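DUF4595 domain-containing protein (Bacteroides vulgatus, PDB 3TZG) is of unknown function but has a porin-like beta-barrel fold and is probably related to membrane beta-barrel proteins. Local coordinates at residues 11-16 / 242-247; 103-108 / 125-130; 136-141 / 152-157; 163-168 / 226-231. One frame throughout, in Å; residues are numbered along the deposited sequence.

Contact 1. Residues 11-16 / 242-247; sequences TKVTDL and SRIDLS
Strand 12-15, the first of the chain, lies antiparallel to the last, 239-247; such first-to-last pairing closes a beta barrel. The local axes make 163° and approach to 4.7 Å. Backbone hydrogen bonds do most of the joining. Asp245 N gives an almost straight bond (175°) to Thr14 O, on a lone pair of that carbonyl, and Thr14 N returns one to Asp245 O. Thr11 and Lys12 both face Ser247 in a classic beta bulge, so Ser247 O accepts from Thr11 N at 2.8 Å and weakly from Lys12 N. Apolar packing lies on the face carrying Val13, Ile244 and Leu246: Val13 CG1 and Ile244 CG2, each anti to its backbone N, run side by side 3.9 Å apart. Charged groups gather on the opposite face, the one carrying Thr14 and Asp245, where an extended Arg243, its CG anti to the backbone N (chi1 -179°), brings NE to Asp245 OD2 in a weak salt bridge of 3.4 Å. An alanine here would remove the guanidinium and probably deprive Asp245 of this partner and Leu16 of its cover. Leu16 CD1 sits over one guanidinium face, 3.5 Å from Arg243 NE.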
loop_
_atom_site.group_PDB
_atom_site.type_symbol
_atom_site.label_atom_id
_atom_site.label_comp_id
_atom_site.label_asym_id
_atom_site.label_seq_id
_atom_site.Cartn_x
_atom_site.Cartn_y
_atom_site.Cartn_z
ATOM N N THR A 11 2.960 11.410 -13.423
ATOM C CA THR A 11 1.780 12.028 -14.026
ATOM C C THR A 11 0.755 11.000 -14.533
ATOM O O THR A 11 -0.406 11.358 -14.751
ATOM C CB THR A 11 2.218 12.922 -15.185
ATOM O OG1 THR A 11 2.867 12.126 -16.186
ATOM C CG2 THR A 11 3.141 14.045 -14.730
ATOM N N LYS A 12 1.177 9.741 -14.736
ATOM C CA LYS A 12 0.299 8.700 -15.270
ATOM C C LYS A 12 0.769 7.351 -14.771
ATOM O O LYS A 12 1.963 7.055 -14.850
ATOM C CB LYS A 12 0.298 8.767 -16.825
ATOM C CG LYS A 12 -0.633 7.806 -17.542
ATOM C CD LYS A 12 -0.919 8.290 -18.946
ATOM C CE LYS A 12 -0.454 7.353 -20.036
ATOM N NZ LYS A 12 -0.883 7.827 -21.380
ATOM N N VAL A 13 -0.169 6.560 -14.232
ATOM C CA VAL A 13 0.025 5.193 -13.723
ATOM C C VAL A 13 -0.888 4.287 -14.554
ATOM O O VAL A 13 -1.982 4.701 -14.930
ATOM C CB VAL A 13 -0.225 5.099 -12.196
ATOM C CG1 VAL A 13 -0.122 3.666 -11.688
ATOM C CG2 VAL A 13 0.746 5.984 -11.434
ATOM N N THR A 14 -0.410 3.104 -14.920
ATOM C CA THR A 14 -1.159 2.187 -15.786
ATOM C C THR A 14 -1.063 0.781 -15.222
ATOM O O THR A 14 -0.013 0.141 -15.292
ATOM C CB THR A 14 -0.624 2.259 -17.239
ATOM O OG1 THR A 14 -0.532 3.620 -17.668
ATOM C CG2 THR A 14 -1.452 1.456 -18.206
ATOM N N ASP A 15 -2.171 0.314 -14.666
ATOM C CA ASP A 15 -2.293 -1.017 -14.089
ATOM C C ASP A 15 -2.696 -2.008 -15.163
ATOM O O ASP A 15 -3.666 -1.773 -15.889
ATOM C CB ASP A 15 -3.314 -1.017 -12.937
ATOM C CG ASP A 15 -3.528 -2.359 -12.264
ATOM O OD1 ASP A 15 -2.618 -3.229 -12.347
ATOM O OD2 ASP A 15 -4.590 -2.533 -11.624
ATOM N N LEU A 16 -1.971 -3.123 -15.250
ATOM C CA LEU A 16 -2.293 -4.144 -16.229
ATOM C C LEU A 16 -2.812 -5.386 -15.460
ATOM O O LEU A 16 -2.051 -6.245 -15.002
ATOM C CB LEU A 16 -1.108 -4.406 -17.147
ATOM C CG LEU A 16 -0.808 -3.167 -18.058
ATOM C CD1 LEU A 16 0.601 -3.147 -18.577
ATOM C CD2 LEU A 16 -1.813 -3.034 -19.204
ATOM N N SER A 242 2.167 -9.096 -11.572
ATOM C CA SER A 242 1.709 -7.698 -11.676
ATOM C C SER A 242 2.661 -6.874 -12.529
ATOM O O SER A 242 3.875 -7.097 -12.519
ATOM C CB SER A 242 1.554 -7.044 -10.310
ATOM O OG SER A 242 2.807 -6.654 -9.780
ATOM N N ARG A 243 2.104 -5.907 -13.248
ATOM C CA ARG A 243 2.860 -4.971 -14.067
ATOM C C ARG A 243 2.224 -3.573 -13.943
ATOM O O ARG A 243 1.061 -3.384 -14.288
ATOM C CB ARG A 243 2.939 -5.444 -15.525
ATOM C CG ARG A 243 3.738 -4.533 -16.433
ATOM C CD ARG A 243 3.595 -5.040 -17.833
ATOM N NE ARG A 243 3.955 -4.067 -18.844
ATOM C CZ ARG A 243 4.102 -4.366 -20.124
ATOM N NH1 ARG A 243 3.980 -5.623 -20.538
ATOM N NH2 ARG A 243 4.445 -3.426 -20.992
ATOM N N ILE A 244 2.999 -2.617 -13.437
ATOM C CA ILE A 244 2.594 -1.222 -13.316
ATOM C C ILE A 244 3.505 -0.397 -14.194
ATOM O O ILE A 244 4.722 -0.488 -14.068
ATOM C CB ILE A 244 2.589 -0.735 -11.840
ATOM C CG1 ILE A 244 1.443 -1.417 -11.048
ATOM C CG2 ILE A 244 2.482 0.792 -11.734
ATOM C CD1 ILE A 244 1.939 -2.474 -10.109
ATOM N N ASP A 245 2.923 0.363 -15.115
ATOM C CA ASP A 245 3.683 1.250 -15.999
ATOM C C ASP A 245 3.503 2.687 -15.504
ATOM O O ASP A 245 2.394 3.055 -15.122
ATOM C CB ASP A 245 3.251 1.072 -17.466
ATOM C CG ASP A 245 3.762 -0.199 -18.144
ATOM O OD1 ASP A 245 4.944 -0.537 -17.957
ATOM O OD2 ASP A 245 3.023 -0.770 -18.970
ATOM N N LEU A 246 4.589 3.466 -15.417
ATOM C CA LEU A 246 4.521 4.833 -14.895
ATOM C C LEU A 246 5.123 5.852 -15.855
ATOM O O LEU A 246 6.135 5.582 -16.530
ATOM C CB LEU A 246 5.243 4.952 -13.538
ATOM C CG LEU A 246 4.760 4.058 -12.402
ATOM C CD1 LEU A 246 5.648 2.848 -12.267
ATOM C CD2 LEU A 246 4.810 4.789 -11.118
ATOM N N SER A 247 4.512 7.046 -15.899
ATOM C CA SER A 247 4.965 8.150 -16.748
ATOM C C SER A 247 5.267 9.359 -15.889
ATOM O O SER A 247 4.589 9.595 -14.884
ATOM C CB SER A 247 3.920 8.481 -17.806
ATOM O OG SER A 247 4.321 9.580 -18.605
#

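Contact 2. Residues 103-108 / 125-130; sequences GDTIFI and QGKYVF
Ile108 has CG1 anti to its carbonyl carbon (chi1 -56°) and a fully extended tip (chi2 179°), which carries CD1 obliquely to the Tyr128 ring, 3.6 Å from Tyr128 CE1. Tyr128 takes a similar first torsion (chi1 -65°), and its ring leans along the sheet toward the position a side chain on Gly126 would occupy. The ring presents an edge to Ile106 O, and its hydroxyl bonds to Asp177 O. Ile106, again with CG1 anti to the carbonyl carbon, crosses Phe130 obliquely, with Ile106 CD1 3.8 Å from Phe130 CE1. On the other face, Lys127 is stretched beyond CG and runs alongside Phe107, with Lys127 CG 3.8 Å from Phe107 CE2. Thr105 keeps OG1 beside its own N, from where it reaches a water at 2.6 Å; Phe130 N donates to the same water at 3.0 Å, so the water links the strands where Ile106-Tyr128 is the last direct pair. Further along, Ile108 and Gly126 exchange two backbone bonds, each of 2.8 Å between N and O. Helix 181-188 packs on Ile106, Ile108 and Tyr128, and the two strands form an antiparallel beta hairpin, consistent with the wall of a beta barrel.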
loop_
_atom_site.group_PDB
_atom_site.type_symbol
_atom_site.label_atom_id
_atom_site.label_comp_id
_atom_site.label_asym_id
_atom_site.label_seq_id
_atom_site.Cartn_x
_atom_site.Cartn_y
_atom_site.Cartn_z
ATOM N N GLY A 103 10.306 3.861 17.379
ATOM C CA GLY A 103 11.561 3.950 16.662
ATOM C C GLY A 103 11.199 4.130 15.210
ATOM O O GLY A 103 10.414 5.024 14.869
ATOM N N ASP A 104 11.686 3.231 14.361
ATOM C CA ASP A 104 11.302 3.289 12.949
ATOM C C ASP A 104 10.031 2.424 12.717
ATOM O O ASP A 104 9.189 2.826 11.909
ATOM C CB ASP A 104 12.466 2.846 12.030
ATOM C CG ASP A 104 13.238 3.971 11.351
ATOM O OD1 ASP A 104 12.654 5.071 11.172
ATOM O OD2 ASP A 104 14.393 3.719 10.906
ATOM N N THR A 105 9.907 1.247 13.461
ATOM C CA THR A 105 8.824 0.238 13.445
ATOM C C THR A 105 7.430 0.865 13.485
ATOM O O THR A 105 7.195 1.791 14.269
ATOM C CB THR A 105 8.976 -0.709 14.622
ATOM O OG1 THR A 105 10.353 -1.099 14.703
ATOM C CG2 THR A 105 8.047 -1.932 14.537
ATOM N N ILE A 106 6.519 0.364 12.600
ATOM C CA ILE A 106 5.141 0.840 12.438
ATOM C C ILE A 106 4.184 -0.280 12.724
ATOM O O ILE A 106 4.255 -1.346 12.115
ATOM C CB ILE A 106 4.865 1.428 11.028
ATOM C CG1 ILE A 106 5.913 2.477 10.612
ATOM C CG2 ILE A 106 3.448 1.998 10.912
ATOM C CD1 ILE A 106 5.855 2.865 9.155
ATOM N N PHE A 107 3.246 -0.012 13.635
ATOM C CA PHE A 107 2.150 -0.907 14.008
ATOM C C PHE A 107 0.899 -0.389 13.367
ATOM O O PHE A 107 0.574 0.793 13.541
ATOM C CB PHE A 107 2.000 -0.997 15.545
ATOM C CG PHE A 107 3.207 -1.573 16.242
ATOM C CD1 PHE A 107 4.273 -0.759 16.605
ATOM C CD2 PHE A 107 3.312 -2.943 16.472
ATOM C CE1 PHE A 107 5.408 -1.305 17.212
ATOM C CE2 PHE A 107 4.457 -3.488 17.049
ATOM C CZ PHE A 107 5.493 -2.665 17.425
ATOM N N ILE A 108 0.232 -1.231 12.564
ATOM C CA ILE A 108 -1.042 -0.871 11.939
ATOM C C ILE A 108 -2.088 -1.850 12.469
ATOM O O ILE A 108 -1.936 -3.065 12.336
ATOM C CB ILE A 108 -0.955 -0.837 10.378
ATOM C CG1 ILE A 108 0.171 0.126 9.906
ATOM C CG2 ILE A 108 -2.301 -0.446 9.776
ATOM C CD1 ILE A 108 0.397 0.239 8.454
ATOM N N GLN A 125 -3.688 -7.012 11.992
ATOM C CA GLN A 125 -2.614 -6.428 12.799
ATOM C C GLN A 125 -1.297 -6.561 12.055
ATOM O O GLN A 125 -0.832 -7.663 11.819
ATOM C CB GLN A 125 -2.543 -7.097 14.176
ATOM C CG GLN A 125 -3.827 -6.995 14.976
ATOM C CD GLN A 125 -3.717 -7.771 16.247
ATOM O OE1 GLN A 125 -3.464 -7.205 17.307
ATOM N NE2 GLN A 125 -3.886 -9.089 16.168
ATOM N N GLY A 126 -0.713 -5.440 11.672
ATOM C CA GLY A 126 0.514 -5.452 10.900
ATOM C C GLY A 126 1.642 -4.756 11.596
ATOM O O GLY A 126 1.435 -3.685 12.169
ATOM N N LYS A 127 2.849 -5.355 11.509
ATOM C CA LYS A 127 4.100 -4.852 12.064
ATOM C C LYS A 127 5.086 -4.633 10.935
ATOM O O LYS A 127 5.390 -5.584 10.233
ATOM C CB LYS A 127 4.651 -5.845 13.097
ATOM C CG LYS A 127 5.738 -5.275 13.982
ATOM C CD LYS A 127 6.327 -6.348 14.894
ATOM C CE LYS A 127 7.451 -5.780 15.726
ATOM N NZ LYS A 127 8.153 -6.839 16.495
ATOM N N TYR A 128 5.555 -3.396 10.722
ATOM C CA TYR A 128 6.519 -3.051 9.671
ATOM C C TYR A 128 7.827 -2.746 10.349
ATOM O O TYR A 128 7.875 -1.819 11.151
ATOM C CB TYR A 128 6.006 -1.876 8.820
ATOM C CG TYR A 128 4.762 -2.220 8.031
ATOM C CD1 TYR A 128 3.523 -2.339 8.657
ATOM C CD2 TYR A 128 4.820 -2.426 6.654
ATOM C CE1 TYR A 128 2.393 -2.740 7.949
ATOM C CE2 TYR A 128 3.694 -2.817 5.932
ATOM C CZ TYR A 128 2.483 -2.971 6.587
ATOM O OH TYR A 128 1.363 -3.308 5.881
ATOM N N VAL A 129 8.861 -3.581 10.096
ATOM C CA VAL A 129 10.193 -3.477 10.710
ATOM C C VAL A 129 11.208 -3.040 9.640
ATOM O O VAL A 129 11.243 -3.609 8.551
ATOM C CB VAL A 129 10.559 -4.825 11.371
ATOM C CG1 VAL A 129 12.002 -4.840 11.857
ATOM C CG2 VAL A 129 9.605 -5.124 12.523
ATOM N N PHE A 130 11.997 -2.000 9.956
ATOM C CA PHE A 130 12.975 -1.359 9.054
ATOM C C PHE A 130 14.383 -1.540 9.553
ATOM O O PHE A 130 14.590 -1.595 10.770
ATOM C CB PHE A 130 12.681 0.161 8.942
ATOM C CG PHE A 130 11.295 0.496 8.450
ATOM C CD1 PHE A 130 10.197 0.424 9.303
ATOM C CD2 PHE A 130 11.078 0.833 7.123
ATOM C CE1 PHE A 130 8.905 0.644 8.822
ATOM C CE2 PHE A 130 9.788 1.077 6.647
ATOM C CZ PHE A 130 8.716 0.998 7.497
HETATM O O HOH W 1 11.913 -0.684 12.673
#

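Contact 3. Residues 136-141 / 152-157; sequences LKEVMT and SCHTYY
Glu138 leaves the strand with CG anti to its carbonyl carbon (chi1 -61°) and an extended chain beyond. Its CB lies 3.6 Å from Thr155 O, the backbone oxygen across the pairing. CG comes next, 3.5 Å from Tyr156 CD2, as Glu138 and Tyr156 run side by side. The carboxylate then divides its branches: Glu138 OE2 lies 3.6 Å from Tyr156 CE2, while Glu138 OE1 accepts a hydrogen bond of 3.0 Å from His154 NE2. That bond is fairly straight (159°) and lies in the imidazole plane, but meets OE1 from well above the carboxylate plane (64° out of it). Because Glu138 directly faces Tyr156, and His154 faces Met140, the Glu138-His154 bond is a diagonal one. The imidazole is held between two groups: Met140 CG rests squarely over one face, 3.5 Å from the ring centroid in a CH-pi contact, and Tyr156 OH lies over the opposite face. The nearby carboxylate would probably favour a protonated His154. An alanine at Glu138 would remove the acceptor of His154 NE2 and would probably loosen the ring's rotational hold. On the other face, Val139 CG2 meets the edge of the Tyr157 ring, whose hydroxyl bonds to Asp177 N. Reciprocal Val139-Thr155 backbone bonds support this as an antiparallel beta hairpin of the barrel wall, and Lys137 and Glu138 add a classic beta bulge opposite Val129.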
loop_
_atom_site.group_PDB
_atom_site.type_symbol
_atom_site.label_atom_id
_atom_site.label_comp_id
_atom_site.label_asym_id
_atom_site.label_seq_id
_atom_site.Cartn_x
_atom_site.Cartn_y
_atom_site.Cartn_z
ATOM N N LEU A 136 12.478 -1.131 4.410
ATOM C CA LEU A 136 11.506 -2.075 4.993
ATOM C C LEU A 136 12.034 -3.507 4.820
ATOM O O LEU A 136 12.173 -3.971 3.684
ATOM C CB LEU A 136 10.123 -1.893 4.344
ATOM C CG LEU A 136 9.036 -2.853 4.785
ATOM C CD1 LEU A 136 8.755 -2.704 6.266
ATOM C CD2 LEU A 136 7.797 -2.643 3.991
ATOM N N LYS A 137 12.380 -4.177 5.932
ATOM C CA LYS A 137 13.002 -5.499 5.878
ATOM C C LYS A 137 12.012 -6.619 6.067
ATOM O O LYS A 137 12.143 -7.654 5.401
ATOM C CB LYS A 137 14.124 -5.631 6.910
ATOM C CG LYS A 137 15.475 -5.139 6.323
ATOM C CD LYS A 137 16.104 -6.110 5.250
ATOM C CE LYS A 137 17.366 -5.624 4.595
ATOM N NZ LYS A 137 18.479 -5.359 5.566
ATOM N N GLU A 138 11.022 -6.425 6.953
ATOM C CA GLU A 138 10.015 -7.452 7.264
ATOM C C GLU A 138 8.681 -6.865 7.595
ATOM O O GLU A 138 8.597 -5.781 8.185
ATOM C CB GLU A 138 10.444 -8.314 8.450
ATOM C CG GLU A 138 11.711 -9.105 8.285
ATOM C CD GLU A 138 12.181 -9.749 9.569
ATOM O OE1 GLU A 138 11.400 -9.814 10.547
ATOM O OE2 GLU A 138 13.329 -10.245 9.573
ATOM N N VAL A 139 7.637 -7.599 7.239
ATOM C CA VAL A 139 6.245 -7.257 7.529
ATOM C C VAL A 139 5.576 -8.484 8.127
ATOM O O VAL A 139 5.620 -9.559 7.538
ATOM C CB VAL A 139 5.438 -6.717 6.319
ATOM C CG1 VAL A 139 4.034 -6.262 6.760
ATOM C CG2 VAL A 139 6.189 -5.606 5.579
HETATM N N MSE A 140 4.990 -8.333 9.299
HETATM C CA MSE A 140 4.264 -9.397 9.986
HETATM C C MSE A 140 2.814 -8.998 10.099
HETATM O O MSE A 140 2.517 -7.888 10.563
HETATM C CB MSE A 140 4.863 -9.697 11.353
HETATM C CG MSE A 140 6.200 -10.368 11.262
HETATM SE SE MSE A 140 7.604 -9.339 12.115
HETATM C CE MSE A 140 7.667 -7.761 11.029
ATOM N N THR A 141 1.911 -9.869 9.600
ATOM C CA THR A 141 0.483 -9.600 9.600
ATOM C C THR A 141 -0.256 -10.756 10.191
ATOM O O THR A 141 0.019 -11.904 9.849
ATOM C CB THR A 141 -0.047 -9.299 8.204
ATOM O OG1 THR A 141 0.872 -8.503 7.457
ATOM C CG2 THR A 141 -1.369 -8.602 8.249
ATOM N N SER A 152 -1.767 -15.981 9.488
ATOM C CA SER A 152 -0.684 -15.002 9.552
ATOM C C SER A 152 0.258 -15.118 8.357
ATOM O O SER A 152 0.266 -16.138 7.636
ATOM C CB SER A 152 0.113 -15.163 10.833
ATOM O OG SER A 152 0.747 -16.433 10.859
ATOM N N CYS A 153 1.080 -14.067 8.193
ATOM C CA CYS A 153 2.077 -14.002 7.155
ATOM C C CYS A 153 3.291 -13.252 7.633
ATOM O O CYS A 153 3.172 -12.206 8.275
ATOM C CB CYS A 153 1.499 -13.346 5.908
ATOM S SG CYS A 153 2.555 -13.480 4.449
ATOM N N HIS A 154 4.457 -13.756 7.276
ATOM C CA HIS A 154 5.704 -13.072 7.508
ATOM C C HIS A 154 6.319 -12.824 6.156
ATOM O O HIS A 154 6.518 -13.790 5.411
ATOM C CB HIS A 154 6.601 -13.890 8.418
ATOM C CG HIS A 154 7.641 -13.110 9.159
ATOM N ND1 HIS A 154 8.001 -13.452 10.449
ATOM C CD2 HIS A 154 8.355 -12.024 8.779
ATOM C CE1 HIS A 154 8.952 -12.605 10.797
ATOM N NE2 HIS A 154 9.201 -11.719 9.827
ATOM N N THR A 155 6.551 -11.541 5.799
ATOM C CA THR A 155 7.129 -11.140 4.501
ATOM C C THR A 155 8.577 -10.589 4.706
ATOM O O THR A 155 8.814 -9.783 5.601
ATOM C CB THR A 155 6.221 -10.129 3.822
ATOM O OG1 THR A 155 4.896 -10.648 3.732
ATOM C CG2 THR A 155 6.682 -9.774 2.466
ATOM N N TYR A 156 9.541 -11.070 3.905
ATOM C CA TYR A 156 10.939 -10.633 4.015
ATOM C C TYR A 156 11.357 -9.935 2.716
ATOM O O TYR A 156 11.022 -10.417 1.641
ATOM C CB TYR A 156 11.875 -11.825 4.342
ATOM C CG TYR A 156 11.501 -12.595 5.588
ATOM C CD1 TYR A 156 10.581 -13.644 5.539
ATOM C CD2 TYR A 156 12.094 -12.311 6.813
ATOM C CE1 TYR A 156 10.278 -14.397 6.671
ATOM C CE2 TYR A 156 11.765 -13.034 7.964
ATOM C CZ TYR A 156 10.865 -14.082 7.883
ATOM O OH TYR A 156 10.503 -14.782 9.013
ATOM N N TYR A 157 12.084 -8.809 2.808
ATOM C CA TYR A 157 12.509 -8.044 1.618
ATOM C C TYR A 157 14.008 -7.985 1.493
ATOM O O TYR A 157 14.708 -7.667 2.455
ATOM C CB TYR A 157 11.958 -6.596 1.654
ATOM C CG TYR A 157 10.453 -6.536 1.614
ATOM C CD1 TYR A 157 9.767 -6.617 0.407
ATOM C CD2 TYR A 157 9.711 -6.502 2.785
ATOM C CE1 TYR A 157 8.376 -6.643 0.366
ATOM C CE2 TYR A 157 8.318 -6.524 2.758
ATOM C CZ TYR A 157 7.652 -6.576 1.546
ATOM O OH TYR A 157 6.275 -6.582 1.519
HETATM O O HOH W 2 2.886 -9.825 6.267
#

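Contact 4. Residues 163-168 / 226-231; sequences INYQAN and ENPVRI
Tyr165 sets its ring between its own N and carbonyl carbon (chi1 76°, the crowded position), while Glu226 holds CG anti to its N (chi1 -161°) and stays extended to the carboxylate. The first torsion swings the Tyr165 ring aside, while CB, placed by the backbone, meets Pro228; the second lays the Glu226 chain alongside Gln166, which is itself bent at chi2. The apolar part is carried by Tyr165 and Pro228: their side chains cross at about a right angle, with Tyr165 CB 3.5 Å from Pro228 CG and 3.6 Å from Pro228 CD. The proline ring thus meets the stem of the tyrosine, with Pro228 CG lying obliquely to the aromatic ring, whose edge holds Ala167 CB in plane. Beyond the ring, Tyr165 OH bonds to Leu171 N. No beta bridge joins the two segments. Strand 163-164 pairs with 199-208, whereas 227-235 pairs with 213-224 and 239-247, so the contact packs a chain leaving one barrel strand against the start of another. Leu200 touches both Tyr165 and Pro228, and the chain turns a corner at Val229, where Val229 and Arg230 form a classic beta bulge opposite Arg222. The polar part is slight. Asn227 ND2 reaches Gln166 O at 2.6 Å, yet the N-H...O angle of 117° makes this a weak bond, and the same ND2 also bonds to Thr8 OG1. Glu226 O approaches Tyr165 CA at 3.6 Å in a CA-H...O contact. At the more exposed side, Glu226 OE1 lies 3.3 Å from Gln166 CB and 3.6 Å from Gln166 NE2, with amide and carboxylate planes strongly inclined.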
loop_
_atom_site.group_PDB
_atom_site.type_symbol
_atom_site.label_atom_id
_atom_site.label_comp_id
_atom_site.label_asym_id
_atom_site.label_seq_id
_atom_site.Cartn_x
_atom_site.Cartn_y
_atom_site.Cartn_z
ATOM N N ILE A 163 18.789 -1.235 -5.738
ATOM C CA ILE A 163 17.931 -0.530 -6.683
ATOM C C ILE A 163 17.400 0.698 -5.961
ATOM O O ILE A 163 16.787 0.599 -4.895
ATOM C CB ILE A 163 16.825 -1.460 -7.235
ATOM C CG1 ILE A 163 17.489 -2.612 -8.035
ATOM C CG2 ILE A 163 15.841 -0.665 -8.126
ATOM C CD1 ILE A 163 16.690 -3.810 -8.221
ATOM N N ASN A 164 17.717 1.858 -6.507
ATOM C CA ASN A 164 17.323 3.145 -5.948
ATOM C C ASN A 164 16.666 3.970 -7.015
ATOM O O ASN A 164 17.002 3.865 -8.198
ATOM C CB ASN A 164 18.526 3.887 -5.343
ATOM C CG ASN A 164 19.122 3.146 -4.172
ATOM O OD1 ASN A 164 18.581 3.143 -3.050
ATOM N ND2 ASN A 164 20.229 2.452 -4.426
ATOM N N TYR A 165 15.705 4.768 -6.591
ATOM C CA TYR A 165 14.964 5.618 -7.486
ATOM C C TYR A 165 14.775 6.979 -6.853
ATOM O O TYR A 165 14.994 7.155 -5.646
ATOM C CB TYR A 165 13.606 4.968 -7.820
ATOM C CG TYR A 165 12.574 5.064 -6.708
ATOM C CD1 TYR A 165 12.584 4.172 -5.642
ATOM C CD2 TYR A 165 11.581 6.038 -6.733
ATOM C CE1 TYR A 165 11.665 4.272 -4.604
ATOM C CE2 TYR A 165 10.653 6.147 -5.697
ATOM C CZ TYR A 165 10.692 5.251 -4.640
ATOM O OH TYR A 165 9.775 5.318 -3.621
ATOM N N GLN A 166 14.311 7.921 -7.672
ATOM C CA GLN A 166 13.952 9.261 -7.244
ATOM C C GLN A 166 12.630 9.602 -7.904
ATOM O O GLN A 166 12.549 9.605 -9.131
ATOM C CB GLN A 166 15.049 10.264 -7.580
ATOM C CG GLN A 166 15.146 11.446 -6.602
ATOM C CD GLN A 166 15.890 11.116 -5.323
ATOM O OE1 GLN A 166 15.322 11.144 -4.224
ATOM N NE2 GLN A 166 17.185 10.818 -5.431
ATOM N N ALA A 167 11.563 9.738 -7.095
ATOM C CA ALA A 167 10.214 10.081 -7.535
ATOM C C ALA A 167 9.489 10.793 -6.408
ATOM O O ALA A 167 9.927 10.729 -5.254
ATOM C CB ALA A 167 9.466 8.836 -7.974
ATOM N N ASN A 168 8.400 11.494 -6.737
ATOM C CA ASN A 168 7.588 12.232 -5.761
ATOM C C ASN A 168 6.768 11.256 -4.876
ATOM O O ASN A 168 6.539 11.546 -3.707
ATOM C CB ASN A 168 6.668 13.215 -6.477
ATOM C CG ASN A 168 5.544 12.579 -7.259
ATOM O OD1 ASN A 168 5.746 11.784 -8.172
ATOM N ND2 ASN A 168 4.324 12.901 -6.895
ATOM N N GLU A 226 16.937 7.179 -14.022
ATOM C CA GLU A 226 16.766 7.055 -12.560
ATOM C C GLU A 226 15.278 6.870 -12.116
ATOM O O GLU A 226 15.029 6.488 -10.975
ATOM C CB GLU A 226 17.363 8.304 -11.859
ATOM C CG GLU A 226 17.684 8.203 -10.373
ATOM C CD GLU A 226 18.495 9.376 -9.840
ATOM O OE1 GLU A 226 18.128 9.915 -8.770
ATOM O OE2 GLU A 226 19.466 9.791 -10.517
ATOM N N ASN A 227 14.318 7.081 -13.007
ATOM C CA ASN A 227 12.905 6.965 -12.661
ATOM C C ASN A 227 12.320 5.610 -13.049
ATOM O O ASN A 227 12.374 5.250 -14.226
ATOM C CB ASN A 227 12.112 8.060 -13.366
ATOM C CG ASN A 227 12.492 9.460 -13.022
ATOM O OD1 ASN A 227 12.659 10.303 -13.894
ATOM N ND2 ASN A 227 12.636 9.741 -11.752
ATOM N N PRO A 228 11.653 4.877 -12.140
ATOM C CA PRO A 228 11.069 3.595 -12.558
ATOM C C PRO A 228 9.854 3.806 -13.463
ATOM O O PRO A 228 8.834 4.376 -13.033
ATOM C CB PRO A 228 10.678 2.935 -11.235
ATOM C CG PRO A 228 11.321 3.706 -10.188
ATOM C CD PRO A 228 11.465 5.094 -10.694
ATOM N N VAL A 229 9.970 3.349 -14.721
ATOM C CA VAL A 229 8.894 3.521 -15.704
ATOM C C VAL A 229 8.110 2.211 -15.854
ATOM O O VAL A 229 7.055 2.207 -16.487
ATOM C CB VAL A 229 9.379 4.061 -17.068
ATOM C CG1 VAL A 229 9.734 5.526 -16.941
ATOM C CG2 VAL A 229 10.555 3.267 -17.628
ATOM N N ARG A 230 8.598 1.119 -15.232
ATOM C CA ARG A 230 7.881 -0.154 -15.193
ATOM C C ARG A 230 8.265 -0.947 -13.938
ATOM O O ARG A 230 9.452 -1.175 -13.678
ATOM C CB ARG A 230 8.108 -1.015 -16.448
ATOM C CG ARG A 230 7.184 -2.218 -16.448
ATOM C CD ARG A 230 7.712 -3.373 -17.214
ATOM N NE ARG A 230 7.378 -3.315 -18.630
ATOM C CZ ARG A 230 7.808 -4.208 -19.523
ATOM N NH1 ARG A 230 8.631 -5.204 -19.145
ATOM N NH2 ARG A 230 7.474 -4.087 -20.805
ATOM N N ILE A 231 7.244 -1.389 -13.190
ATOM C CA ILE A 231 7.386 -2.230 -11.997
ATOM C C ILE A 231 6.723 -3.569 -12.286
ATOM O O ILE A 231 5.555 -3.594 -12.661
ATOM C CB ILE A 231 6.816 -1.570 -10.713
ATOM C CG1 ILE A 231 7.433 -0.153 -10.470
ATOM C CG2 ILE A 231 7.045 -2.495 -9.513
ATOM C CD1 ILE A 231 6.865 0.608 -9.313
#

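How the contacts relate
The contacts fall into two clusters in one barrel-like fold. Contacts 2 and 3 are successive in the chain, with centres 10 Å apart, and share the pairing of 120-130 with 136-145: Lys127 N lies 2.7 Å from Met140 O, a probable hydrogen bond. Contacts 1 and 4, centres 12 Å apart, meet through neighbouring strands 227-235 and 239-247, with Ile231 N 2.8 Å from Ile244 O, again a probable hydrogen bond. The clusters do not touch. Contacts 1 and 2 lie on opposite sides of the chain's centre, their nearest atoms about 16 Å apart; contacts 3 and 4 come to about 10 Å between nearest atoms. Contact 1 joins near-terminal segments, and the other three lie between its segments in sequence.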